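Local coordinates for protein O-methyltransferase family 2 (Planctopirus limnophila, PDB 5I2H) that binds the flavone apigenin in a pocket and probably acts as a dimeric S-adenosyl-L-methionine-dependent O-methyltransferase, at residues 41-46 / 77-82. Numbering follows the deposited sequence. Where two conformers were deposited one is given.
Sequences HVFDIL and MQLLTK
Phe43 and Leu46 meet consecutive residues, Leu79 and Leu80, with side chains alone: the nearest CA atoms, those of Phe43 and Leu80, are 8.8 Å apart, and all four residues are buried. The closest approach is methyl to methyl, CD1 of Leu46 lying 3.7 Å from CD2 of Leu80. The same Leu46 methyl is 4.0 Å from CD1 of Leu80, so it meets both branches of the fork, and the two leucine side chains run at about a right angle. Phe43 reaches across with one ring carbon. Its CE1 is 4.2 Å from CB of Leu79 and 4.4 Å from CD2 of Leu80, which makes CD2 of Leu80 a partner of both helix residues; both carbons approach the ring obliquely. Although the CB of Phe43 does not point at the strand, chi1 of -54° places CG anti to the carbonyl carbon and brings the CE1 side of the ring toward Leu79 and Leu80. Just upstream, Gln78, with a positive phi of 66°, is the C' residue of a Schellman motif that ends helix 64-76, and the chain then enters strand 80-82. Helices with the antiparallel hairpin 80-82 and 88-90 are consistent with the winged-helix-like dimerisation domain of this family, the hairpin being its wing. Leu90 of strand 88-90 touches Phe43, Leu46 and Leu80, while Leu74 of helix 64-76 packs on Phe43 and Leu80. Helix 26-39 adds Val37 against Phe43 and Leu33 against Leu79; Leu79 also meets Ile20 of the second subunit, bringing this small core up to the dimer interface.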
loop_
_atom_site.group_PDB
_atom_site.type_symbol
_atom_site.label_atom_id
_atom_site.label_comp_id
_atom_site.label_asym_id
_atom_site.label_seq_id
_atom_site.Cartn_x
_atom_site.Cartn_y
_atom_site.Cartn_z
ATOM N N HIS A 41 10.194 2.700 18.056
ATOM C CA HIS A 41 10.190 1.621 19.047
ATOM C C HIS A 41 8.792 1.344 19.613
ATOM O O HIS A 41 8.672 0.876 20.752
ATOM C CB HIS A 41 11.143 1.881 20.231
ATOM C CG HIS A 41 12.383 2.667 19.913
ATOM N ND1 HIS A 41 13.516 2.094 19.373
ATOM C CD2 HIS A 41 12.694 3.970 20.138
ATOM C CE1 HIS A 41 14.459 3.015 19.249
ATOM N NE2 HIS A 41 13.985 4.163 19.704
ATOM N N VAL A 42 7.732 1.599 18.821
ATOM C CA VAL A 42 6.354 1.503 19.322
ATOM C C VAL A 42 6.073 0.131 19.929
ATOM O O VAL A 42 5.461 0.018 21.000
ATOM C CB VAL A 42 5.359 1.814 18.193
ATOM C CG1 VAL A 42 3.937 1.626 18.672
ATOM C CG2 VAL A 42 5.565 3.219 17.733
ATOM N N PHE A 43 6.449 -0.935 19.219
ATOM C CA PHE A 43 6.042 -2.281 19.627
ATOM C C PHE A 43 6.844 -2.758 20.822
ATOM O O PHE A 43 6.287 -3.360 21.746
ATOM C CB PHE A 43 6.178 -3.227 18.442
ATOM C CG PHE A 43 5.426 -2.734 17.235
ATOM C CD1 PHE A 43 4.035 -2.732 17.238
ATOM C CD2 PHE A 43 6.103 -2.181 16.159
ATOM C CE1 PHE A 43 3.317 -2.229 16.141
ATOM C CE2 PHE A 43 5.398 -1.660 15.071
ATOM C CZ PHE A 43 4.001 -1.700 15.062
ATOM N N ASP A 44 8.134 -2.441 20.848
ATOM C CA ASP A 44 8.919 -2.814 22.010
ATOM C C ASP A 44 8.435 -2.069 23.250
ATOM O O ASP A 44 8.440 -2.632 24.359
ATOM C CB ASP A 44 10.398 -2.551 21.731
ATOM C CG ASP A 44 10.968 -3.457 20.636
ATOM O OD1 ASP A 44 10.618 -4.648 20.588
ATOM O OD2 ASP A 44 11.753 -2.964 19.799
ATOM N N ILE A 45 7.988 -0.820 23.087
ATOM C CA ILE A 45 7.487 -0.071 24.235
ATOM C C ILE A 45 6.177 -0.671 24.738
ATOM O O ILE A 45 6.025 -0.972 25.929
ATOM C CB ILE A 45 7.334 1.413 23.875
ATOM C CG1 ILE A 45 8.721 2.039 23.722
ATOM C CG2 ILE A 45 6.481 2.131 24.922
ATOM C CD1 ILE A 45 8.704 3.442 23.155
ATOM N N LEU A 46 5.218 -0.887 23.838
ATOM C CA LEU A 46 3.914 -1.340 24.300
ATOM C C LEU A 46 3.934 -2.797 24.745
ATOM O O LEU A 46 3.076 -3.209 25.542
ATOM C CB LEU A 46 2.874 -1.101 23.206
ATOM C CG LEU A 46 2.386 0.356 23.118
ATOM C CD1 LEU A 46 1.610 0.540 21.835
ATOM C CD2 LEU A 46 1.494 0.726 24.291
HETATM N N MSE A 77 -4.270 -1.630 10.997
HETATM C CA MSE A 77 -3.490 -2.742 10.449
HETATM C C MSE A 77 -3.539 -3.969 11.373
HETATM O O MSE A 77 -2.815 -4.939 11.159
HETATM C CB MSE A 77 -2.040 -2.313 10.235
HETATM C CG MSE A 77 -1.844 -1.434 8.997
HETATM SE SE MSE A 77 0.063 -0.985 8.701
HETATM C CE MSE A 77 -0.060 0.847 9.247
ATOM N N GLN A 78 -4.377 -3.893 12.418
ATOM C CA GLN A 78 -4.612 -4.999 13.356
ATOM C C GLN A 78 -3.351 -5.317 14.161
ATOM O O GLN A 78 -3.070 -6.475 14.506
ATOM C CB GLN A 78 -5.135 -6.242 12.637
ATOM C CG GLN A 78 -6.372 -5.974 11.807
ATOM C CD GLN A 78 -7.326 -7.142 11.836
ATOM O OE1 GLN A 78 -7.030 -8.207 11.303
ATOM N NE2 GLN A 78 -8.463 -6.961 12.502
ATOM N N LEU A 79 -2.590 -4.273 14.482
ATOM C CA LEU A 79 -1.352 -4.427 15.245
ATOM C C LEU A 79 -1.447 -3.863 16.652
ATOM O O LEU A 79 -0.735 -4.324 17.553
ATOM C CB LEU A 79 -0.188 -3.757 14.506
ATOM C CG LEU A 79 0.065 -4.338 13.112
ATOM C CD1 LEU A 79 1.126 -3.516 12.375
ATOM C CD2 LEU A 79 0.455 -5.826 13.218
ATOM N N LEU A 80 -2.292 -2.855 16.851
ATOM C CA LEU A 80 -2.648 -2.390 18.182
ATOM C C LEU A 80 -4.145 -2.554 18.384
ATOM O O LEU A 80 -4.922 -2.703 17.432
ATOM C CB LEU A 80 -2.257 -0.925 18.400
ATOM C CG LEU A 80 -0.807 -0.500 18.192
ATOM C CD1 LEU A 80 -0.629 0.994 18.498
ATOM C CD2 LEU A 80 0.119 -1.295 19.032
ATOM N N THR A 81 -4.552 -2.515 19.642
ATOM C CA THR A 81 -5.956 -2.634 19.969
ATOM C C THR A 81 -6.271 -1.667 21.103
ATOM O O THR A 81 -5.404 -1.330 21.920
ATOM C CB THR A 81 -6.320 -4.085 20.322
ATOM O OG1 THR A 81 -7.724 -4.159 20.586
ATOM C CG2 THR A 81 -5.560 -4.571 21.537
ATOM N N LYS A 82 -7.505 -1.167 21.104
ATOM C CA LYS A 82 -7.963 -0.241 22.142
ATOM C C LYS A 82 -8.899 -0.982 23.092
ATOM O O LYS A 82 -10.082 -1.146 22.796
ATOM C CB LYS A 82 -8.644 0.974 21.524
ATOM C CG LYS A 82 -7.670 1.861 20.789
ATOM C CD LYS A 82 -8.286 3.223 20.391
ATOM C CE LYS A 82 -7.267 4.048 19.604
ATOM N NZ LYS A 82 -7.745 5.381 19.123
#